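Local coordinates for ORF10 (Moritella marina, PDB 6RIW), which is the ketosynthase-chain length factor didomain of a polyunsaturated fatty acid synthase and probably carries out the condensation that lengthens the acyl chain, at residues Leu185-Ala197 and Ile660-Glu674. Numbering follows the deposited sequence.
Sequences LGGSHFALDAACA and ITVSAEENSVYRCVE
Ala191 and Ser663 form an antiparallel hydrogen-bonded pair: Ala191 N reaches Ser663 O at 3.0 Å, and the return bond, Ser663 N to Ala191 O, is almost straight at 170°. Asp193 N donates to Thr661 O at 3.1 Å and Thr661 N to Asp193 O at 3.2 Å, so strands 189-193 and 660-663 join two thiolase-fold ketosynthase units edge to edge, as in dimeric relatives, but within one chain. Beside them a water 2.6 Å from Asp193 OD2 also bonds Thr661 OG1, while Asp193 OD1 accepts from Ala195 N, an Asx turn.

On helix 668-682, a bend at chi2 (-70°) carries the guanidinium of Arg671 over the Ser188-His189 backbone. Its NH2 donates, nearly in plane, to the syn lone pair of Glu674 OE1 at 3.1 Å, the hydrogen bond of a salt bridge, and to a water shared with Ser188 OG. Arg671 NH1 lies over one His189 ring face, 3.7 Å from His189 NE2, the planes 48° apart. With an alanine in place of Arg671, the Glu674 carboxylate is likely to lose its charged mate and a gap to open beside His189. Ile660 CG2 packs on Ala194 CB, and Phe190 CD2 meets Val662 CG1 obliquely at 3.8 Å.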
loop_
_atom_site.group_PDB
_atom_site.type_symbol
_atom_site.label_atom_id
_atom_site.label_comp_id
_atom_site.label_asym_id
_atom_site.label_seq_id
_atom_site.Cartn_x
_atom_site.Cartn_y
_atom_site.Cartn_z
ATOM N N LEU A 185 0.693 16.745 13.091
ATOM C CA LEU A 185 -0.727 16.406 13.010
ATOM C C LEU A 185 -1.162 15.514 14.173
ATOM O O LEU A 185 -0.514 14.505 14.464
ATOM C CB LEU A 185 -1.002 15.675 11.699
ATOM C CG LEU A 185 -0.445 16.336 10.447
ATOM C CD1 LEU A 185 -0.983 15.562 9.245
ATOM C CD2 LEU A 185 -0.868 17.812 10.412
ATOM N N GLY A 186 -2.293 15.843 14.795
ATOM C CA GLY A 186 -2.783 15.048 15.910
ATOM C C GLY A 186 -3.957 14.121 15.635
ATOM O O GLY A 186 -4.471 13.481 16.563
ATOM N N GLY A 187 -4.405 14.028 14.380
ATOM C CA GLY A 187 -5.557 13.226 14.026
ATOM C C GLY A 187 -5.157 11.885 13.420
ATOM O O GLY A 187 -4.013 11.446 13.510
ATOM N N SER A 188 -6.144 11.207 12.836
ATOM C CA SER A 188 -5.926 9.864 12.292
ATOM C C SER A 188 -5.047 9.915 11.051
ATOM O O SER A 188 -5.052 10.895 10.301
ATOM C CB SER A 188 -7.255 9.197 11.924
ATOM O OG SER A 188 -8.146 9.193 13.013
ATOM N N HIS A 189 -4.302 8.836 10.817
ATOM C CA HIS A 189 -3.460 8.773 9.634
ATOM C C HIS A 189 -3.277 7.326 9.208
ATOM O O HIS A 189 -3.149 6.438 10.055
ATOM C CB HIS A 189 -2.089 9.441 9.844
ATOM C CG HIS A 189 -1.390 9.068 11.118
ATOM N ND1 HIS A 189 -0.436 8.078 11.185
ATOM C CD2 HIS A 189 -1.465 9.601 12.361
ATOM C CE1 HIS A 189 0.025 7.991 12.420
ATOM N NE2 HIS A 189 -0.583 8.907 13.157
ATOM N N PHE A 190 -3.302 7.103 7.894
ATOM C CA PHE A 190 -2.942 5.822 7.300
ATOM C C PHE A 190 -2.663 6.049 5.822
ATOM O O PHE A 190 -2.956 7.111 5.270
ATOM C CB PHE A 190 -4.024 4.750 7.511
ATOM C CG PHE A 190 -5.393 5.092 6.930
ATOM C CD1 PHE A 190 -6.320 5.812 7.676
ATOM C CD2 PHE A 190 -5.758 4.637 5.663
ATOM C CE1 PHE A 190 -7.608 6.110 7.133
ATOM C CE2 PHE A 190 -7.024 4.900 5.126
ATOM C CZ PHE A 190 -7.951 5.640 5.860
ATOM N N ALA A 191 -2.036 5.055 5.205
ATOM C CA ALA A 191 -1.874 4.997 3.760
ATOM C C ALA A 191 -2.838 3.962 3.197
ATOM O O ALA A 191 -3.275 3.042 3.900
ATOM C CB ALA A 191 -0.434 4.639 3.380
ATOM N N LEU A 192 -3.178 4.121 1.920
ATOM C CA LEU A 192 -4.027 3.144 1.248
ATOM C C LEU A 192 -3.517 2.926 -0.167
ATOM O O LEU A 192 -2.759 3.738 -0.706
ATOM C CB LEU A 192 -5.507 3.586 1.222
ATOM C CG LEU A 192 -5.884 4.848 0.435
ATOM C CD1 LEU A 192 -6.066 4.602 -1.073
ATOM C CD2 LEU A 192 -7.189 5.427 0.986
ATOM N N ASP A 193 -3.969 1.828 -0.778
ATOM C CA ASP A 193 -3.650 1.502 -2.166
ATOM C C ASP A 193 -4.946 1.071 -2.837
ATOM O O ASP A 193 -5.571 0.094 -2.417
ATOM C CB ASP A 193 -2.584 0.395 -2.237
ATOM C CG ASP A 193 -2.149 0.007 -3.670
ATOM O OD1 ASP A 193 -2.463 0.716 -4.666
ATOM O OD2 ASP A 193 -1.428 -1.036 -3.789
ATOM N N ALA A 194 -5.360 1.826 -3.841
ATOM C CA ALA A 194 -6.425 1.459 -4.770
ATOM C C ALA A 194 -5.916 1.589 -6.206
ATOM O O ALA A 194 -6.664 1.974 -7.101
ATOM C CB ALA A 194 -7.666 2.331 -4.560
ATOM N N ALA A 195 -4.628 1.301 -6.417
ATOM C CA ALA A 195 -3.929 1.419 -7.713
ATOM C C ALA A 195 -4.190 2.818 -8.268
ATOM O O ALA A 195 -4.066 3.797 -7.511
ATOM C CB ALA A 195 -4.325 0.262 -8.633
ATOM N N CYS A 196 -4.577 2.955 -9.547
ATOM C CA CYS A 196 -4.711 4.244 -10.219
ATOM C C CYS A 196 -5.760 5.148 -9.576
ATOM O O CYS A 196 -5.799 6.355 -9.870
ATOM C CB CYS A 196 -5.050 4.008 -11.713
ATOM S SG CYS A 196 -4.408 2.415 -12.411
ATOM N N ALA A 197 -6.619 4.611 -8.720
ATOM C CA ALA A 197 -7.672 5.409 -8.112
ATOM C C ALA A 197 -7.321 5.894 -6.708
ATOM O O ALA A 197 -8.163 6.536 -6.065
ATOM C CB ALA A 197 -8.979 4.597 -8.059
ATOM N N ILE A 660 -9.585 -2.240 -0.947
ATOM C CA ILE A 660 -8.310 -1.537 -0.877
ATOM C C ILE A 660 -7.376 -2.210 0.115
ATOM O O ILE A 660 -7.799 -2.989 0.970
ATOM C CB ILE A 660 -8.478 -0.060 -0.463
ATOM C CG1 ILE A 660 -9.112 0.030 0.937
ATOM C CG2 ILE A 660 -9.237 0.738 -1.527
ATOM C CD1 ILE A 660 -9.153 1.459 1.502
ATOM N N THR A 661 -6.088 -1.869 0.024
ATOM C CA THR A 661 -5.205 -2.152 1.150
ATOM C C THR A 661 -5.090 -0.907 2.016
ATOM O O THR A 661 -5.288 0.217 1.548
ATOM C CB THR A 661 -3.807 -2.627 0.707
ATOM O OG1 THR A 661 -3.129 -1.577 0.016
ATOM C CG2 THR A 661 -3.923 -3.851 -0.186
ATOM N N VAL A 662 -4.797 -1.132 3.299
ATOM C CA VAL A 662 -4.622 -0.093 4.301
ATOM C C VAL A 662 -3.309 -0.410 5.006
ATOM O O VAL A 662 -3.096 -1.554 5.425
ATOM C CB VAL A 662 -5.779 -0.078 5.322
ATOM C CG1 VAL A 662 -5.482 0.892 6.459
ATOM C CG2 VAL A 662 -7.098 0.318 4.630
ATOM N N SER A 663 -2.424 0.575 5.110
ATOM C CA SER A 663 -1.107 0.364 5.696
ATOM C C SER A 663 -0.873 1.395 6.789
ATOM O O SER A 663 -0.922 2.603 6.536
ATOM C CB SER A 663 -0.014 0.438 4.622
ATOM O OG SER A 663 -0.245 -0.535 3.608
ATOM N N ALA A 664 -0.623 0.921 8.004
ATOM C CA ALA A 664 -0.265 1.811 9.104
ATOM C C ALA A 664 0.666 1.068 10.053
ATOM O O ALA A 664 0.532 1.170 11.276
ATOM C CB ALA A 664 -1.502 2.345 9.837
ATOM N N GLU A 665 1.586 0.284 9.494
ATOM C CA GLU A 665 2.609 -0.472 10.252
ATOM C C GLU A 665 1.879 -1.431 11.205
ATOM O O GLU A 665 0.881 -2.063 10.812
ATOM C CB GLU A 665 3.575 0.508 10.921
ATOM C CG GLU A 665 4.319 1.430 9.925
ATOM C CD GLU A 665 5.031 0.652 8.828
ATOM O OE1 GLU A 665 5.589 -0.436 9.136
ATOM O OE2 GLU A 665 5.015 1.098 7.649
ATOM N N GLU A 666 2.343 -1.595 12.450
ATOM C CA GLU A 666 1.699 -2.574 13.325
ATOM C C GLU A 666 0.241 -2.222 13.589
ATOM O O GLU A 666 -0.566 -3.112 13.871
ATOM C CB GLU A 666 2.452 -2.690 14.660
ATOM C CG GLU A 666 3.827 -3.362 14.531
ATOM C CD GLU A 666 4.969 -2.346 14.359
ATOM O OE1 GLU A 666 4.775 -1.315 13.665
ATOM O OE2 GLU A 666 6.078 -2.589 14.900
ATOM N N ASN A 667 -0.125 -0.938 13.502
ATOM C CA ASN A 667 -1.510 -0.529 13.722
ATOM C C ASN A 667 -2.381 -0.621 12.465
ATOM O O ASN A 667 -3.502 -0.099 12.456
ATOM C CB ASN A 667 -1.543 0.885 14.314
ATOM C CG ASN A 667 -1.233 0.880 15.815
ATOM O OD1 ASN A 667 -1.643 -0.028 16.538
ATOM N ND2 ASN A 667 -0.454 1.852 16.269
ATOM N N SER A 668 -1.921 -1.311 11.421
ATOM C CA SER A 668 -2.711 -1.410 10.194
ATOM C C SER A 668 -4.129 -1.934 10.453
ATOM O O SER A 668 -5.111 -1.374 9.952
ATOM C CB SER A 668 -2.003 -2.331 9.198
ATOM O OG SER A 668 -0.774 -1.779 8.743
ATOM N N VAL A 669 -4.252 -3.032 11.202
ATOM C CA VAL A 669 -5.570 -3.633 11.418
ATOM C C VAL A 669 -6.467 -2.712 12.238
ATOM O O VAL A 669 -7.668 -2.594 11.964
ATOM C CB VAL A 669 -5.437 -5.014 12.084
ATOM C CG1 VAL A 669 -6.834 -5.521 12.551
ATOM C CG2 VAL A 669 -4.819 -6.027 11.113
ATOM N N TYR A 670 -5.916 -2.049 13.260
ATOM C CA TYR A 670 -6.753 -1.160 14.065
ATOM C C TYR A 670 -7.207 0.066 13.271
ATOM O O TYR A 670 -8.333 0.537 13.462
ATOM C CB TYR A 670 -5.997 -0.769 15.351
ATOM C CG TYR A 670 -5.555 -1.971 16.181
ATOM C CD1 TYR A 670 -6.328 -3.121 16.239
ATOM C CD2 TYR A 670 -4.353 -1.962 16.886
ATOM C CE1 TYR A 670 -5.930 -4.236 16.990
ATOM C CE2 TYR A 670 -3.946 -3.077 17.642
ATOM C CZ TYR A 670 -4.742 -4.197 17.690
ATOM O OH TYR A 670 -4.331 -5.290 18.439
ATOM N N ARG A 671 -6.380 0.580 12.352
ATOM C CA ARG A 671 -6.883 1.622 11.458
ATOM C C ARG A 671 -7.994 1.101 10.540
ATOM O O ARG A 671 -8.898 1.867 10.181
ATOM C CB ARG A 671 -5.750 2.231 10.626
ATOM C CG ARG A 671 -4.722 3.042 11.447
ATOM C CD ARG A 671 -5.286 4.366 12.005
ATOM N NE ARG A 671 -4.253 5.118 12.733
ATOM C CZ ARG A 671 -4.496 6.195 13.485
ATOM N NH1 ARG A 671 -3.489 6.814 14.103
ATOM N NH2 ARG A 671 -5.741 6.663 13.614
ATOM N N CYS A 672 -7.942 -0.173 10.135
ATOM C CA CYS A 672 -9.044 -0.751 9.355
ATOM C C CYS A 672 -10.325 -0.818 10.167
ATOM O O CYS A 672 -11.426 -0.614 9.632
ATOM C CB CYS A 672 -8.687 -2.163 8.876
ATOM S SG CYS A 672 -7.468 -2.223 7.545
ATOM N N VAL A 673 -10.220 -1.178 11.445
ATOM C CA VAL A 673 -11.414 -1.207 12.291
ATOM C C VAL A 673 -12.053 0.179 12.344
ATOM O O VAL A 673 -13.272 0.336 12.188
ATOM C CB VAL A 673 -11.045 -1.731 13.689
ATOM C CG1 VAL A 673 -12.228 -1.612 14.654
ATOM C CG2 VAL A 673 -10.531 -3.191 13.602
ATOM N N GLU A 674 -11.227 1.213 12.563
ATOM C CA GLU A 674 -11.702 2.596 12.569
ATOM C C GLU A 674 -12.324 2.978 11.234
ATOM O O GLU A 674 -13.392 3.604 11.189
ATOM C CB GLU A 674 -10.542 3.537 12.893
ATOM C CG GLU A 674 -10.857 5.038 12.777
ATOM C CD GLU A 674 -9.660 5.914 13.204
ATOM O OE1 GLU A 674 -8.534 5.771 12.645
ATOM O OE2 GLU A 674 -9.847 6.733 14.121
HETATM O O HOH W 1 -6.626 9.035 15.418
HETATM O O HOH W 2 -0.808 -2.093 -1.454
#